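Local coordinates for regulatory protein SWI6 (Saccharomyces cerevisiae, PDB 2XFV) that serves as the shared partner of Swi4 and Mbp1 in the SBF and MBF complexes, which drive cell-cycle-dependent transcription, at residues I15-T20 / H32-I36. Numbering follows the deposited sequence.
Sequences IPLTLT and HFLPI
Leu-17 and Phe-33 form the apolar centre of a strand-helix packing contact, where a strand of the Swi6 N-terminal domain's two-stranded antiparallel hairpin meets the N-terminal part of helix 34-43. Leu-17 (chi1 t, chi2 p) lays CD1 over one face of the Phe-33 ring, 4.3 Å from Phe-33 CD1. Leu-19 (m, t) brings CD2 to 3.5 Å from Phe-33 CZ. Ile-36 (m, t), three residues on, puts CD1 4.0 Å from both Leu-17 CB and Ile-15 CG2. Cys-86 and Leu-90 of helix 83-92 join this core. Residues 15-20 are extended; His-32 has 3-10 geometry. The backbones come closest at Thr-18 and His-32, CA atoms 5.8 Å apart. One water bridges them, 3.0 Å from Pro-16 O, 3.2 Å from Thr-18 N and 2.8 Å from His-32 O. Thr-18 CB sits over the His-32 ring (chi1 m), a CH-pi contact 3.8 Å from the centroid. Thr-20 OG1 hydrogen-bonds Glu-4 OE1 of strand 2-9. At the ring edge, His-32 NE2 donates a weak 3.1 Å hydrogen bond to Thr-20 OG1.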
loop_
_atom_site.group_PDB
_atom_site.type_symbol
_atom_site.label_atom_id
_atom_site.label_comp_id
_atom_site.label_asym_id
_atom_site.label_seq_id
_atom_site.Cartn_x
_atom_site.Cartn_y
_atom_site.Cartn_z
ATOM N N ILE A 15 14.484 -1.046 -15.625
ATOM C CA ILE A 15 14.732 -0.669 -14.232
ATOM C C ILE A 15 14.208 -1.725 -13.272
ATOM O O ILE A 15 12.998 -1.913 -13.153
ATOM C CB ILE A 15 14.045 0.667 -13.868
ATOM C CG1 ILE A 15 14.417 1.765 -14.860
ATOM C CG2 ILE A 15 14.420 1.086 -12.453
ATOM C CD1 ILE A 15 13.393 2.889 -14.904
ATOM N N PRO A 16 15.115 -2.420 -12.571
ATOM C CA PRO A 16 14.671 -3.447 -11.625
ATOM C C PRO A 16 14.420 -2.909 -10.221
ATOM O O PRO A 16 15.149 -2.044 -9.732
ATOM C CB PRO A 16 15.873 -4.395 -11.580
ATOM C CG PRO A 16 17.051 -3.472 -11.748
ATOM C CD PRO A 16 16.586 -2.359 -12.674
ATOM N N LEU A 17 13.389 -3.429 -9.567
ATOM C CA LEU A 17 13.283 -3.281 -8.121
ATOM C C LEU A 17 13.253 -4.679 -7.521
ATOM O O LEU A 17 12.348 -5.462 -7.817
ATOM C CB LEU A 17 12.057 -2.458 -7.686
ATOM C CG LEU A 17 11.970 -2.330 -6.150
ATOM C CD1 LEU A 17 13.296 -1.790 -5.538
ATOM C CD2 LEU A 17 10.773 -1.473 -5.713
ATOM N N THR A 18 14.261 -4.995 -6.707
ATOM C CA THR A 18 14.350 -6.296 -6.038
ATOM C C THR A 18 14.016 -6.173 -4.547
ATOM O O THR A 18 14.629 -5.376 -3.826
ATOM C CB THR A 18 15.762 -6.909 -6.183
ATOM O OG1 THR A 18 16.074 -7.066 -7.571
ATOM C CG2 THR A 18 15.845 -8.281 -5.499
ATOM N N LEU A 19 13.034 -6.947 -4.092
ATOM C CA LEU A 19 12.786 -7.090 -2.657
ATOM C C LEU A 19 13.505 -8.345 -2.161
ATOM O O LEU A 19 13.199 -9.458 -2.580
ATOM C CB LEU A 19 11.288 -7.178 -2.350
ATOM C CG LEU A 19 10.446 -6.016 -2.888
ATOM C CD1 LEU A 19 8.971 -6.158 -2.465
ATOM C CD2 LEU A 19 11.012 -4.669 -2.419
ATOM N N THR A 20 14.476 -8.145 -1.281
ATOM C CA THR A 20 15.252 -9.229 -0.686
ATOM C C THR A 20 14.955 -9.250 0.809
ATOM O O THR A 20 15.283 -8.294 1.517
ATOM C CB THR A 20 16.772 -9.012 -0.920
ATOM O OG1 THR A 20 17.046 -8.979 -2.331
ATOM C CG2 THR A 20 17.607 -10.143 -0.275
ATOM N N HIS A 32 18.712 -2.048 -2.728
ATOM C CA HIS A 32 17.867 -2.199 -3.921
ATOM C C HIS A 32 16.921 -1.022 -4.187
ATOM O O HIS A 32 16.506 -0.807 -5.321
ATOM C CB HIS A 32 17.031 -3.493 -3.848
ATOM C CG HIS A 32 17.852 -4.749 -3.870
ATOM N ND1 HIS A 32 18.975 -4.892 -4.656
ATOM C CD2 HIS A 32 17.699 -5.924 -3.215
ATOM C CE1 HIS A 32 19.484 -6.100 -4.478
ATOM N NE2 HIS A 32 18.731 -6.745 -3.607
ATOM N N PHE A 33 16.573 -0.282 -3.140
ATOM C CA PHE A 33 15.641 0.839 -3.251
ATOM C C PHE A 33 16.314 2.140 -3.685
ATOM O O PHE A 33 15.638 3.074 -4.119
ATOM C CB PHE A 33 14.970 1.114 -1.890
ATOM C CG PHE A 33 13.907 0.120 -1.508
ATOM C CD1 PHE A 33 12.579 0.335 -1.868
ATOM C CD2 PHE A 33 14.227 -1.012 -0.761
ATOM C CE1 PHE A 33 11.586 -0.578 -1.510
ATOM C CE2 PHE A 33 13.236 -1.924 -0.393
ATOM C CZ PHE A 33 11.923 -1.707 -0.772
ATOM N N LEU A 34 17.634 2.223 -3.555
ATOM C CA LEU A 34 18.293 3.536 -3.640
ATOM C C LEU A 34 18.253 4.247 -5.006
ATOM O O LEU A 34 18.002 5.458 -5.057
ATOM C CB LEU A 34 19.718 3.488 -3.067
ATOM C CG LEU A 34 19.781 3.058 -1.593
ATOM C CD1 LEU A 34 21.243 2.967 -1.136
ATOM C CD2 LEU A 34 18.992 4.014 -0.695
ATOM N N PRO A 35 18.524 3.523 -6.111
ATOM C CA PRO A 35 18.444 4.223 -7.408
ATOM C C PRO A 35 17.078 4.864 -7.689
ATOM O O PRO A 35 17.013 6.026 -8.114
ATOM C CB PRO A 35 18.748 3.112 -8.425
ATOM C CG PRO A 35 19.678 2.186 -7.673
ATOM C CD PRO A 35 19.154 2.191 -6.236
ATOM N N ILE A 36 16.003 4.120 -7.447
ATOM C CA ILE A 36 14.654 4.640 -7.648
ATOM C C ILE A 36 14.319 5.754 -6.661
ATOM O O ILE A 36 13.680 6.741 -7.019
ATOM C CB ILE A 36 13.604 3.502 -7.576
ATOM C CG1 ILE A 36 13.670 2.660 -8.864
ATOM C CG2 ILE A 36 12.201 4.061 -7.379
ATOM C CD1 ILE A 36 12.931 1.333 -8.765
HETATM O O HOH W 1 16.628 -2.904 -7.210
#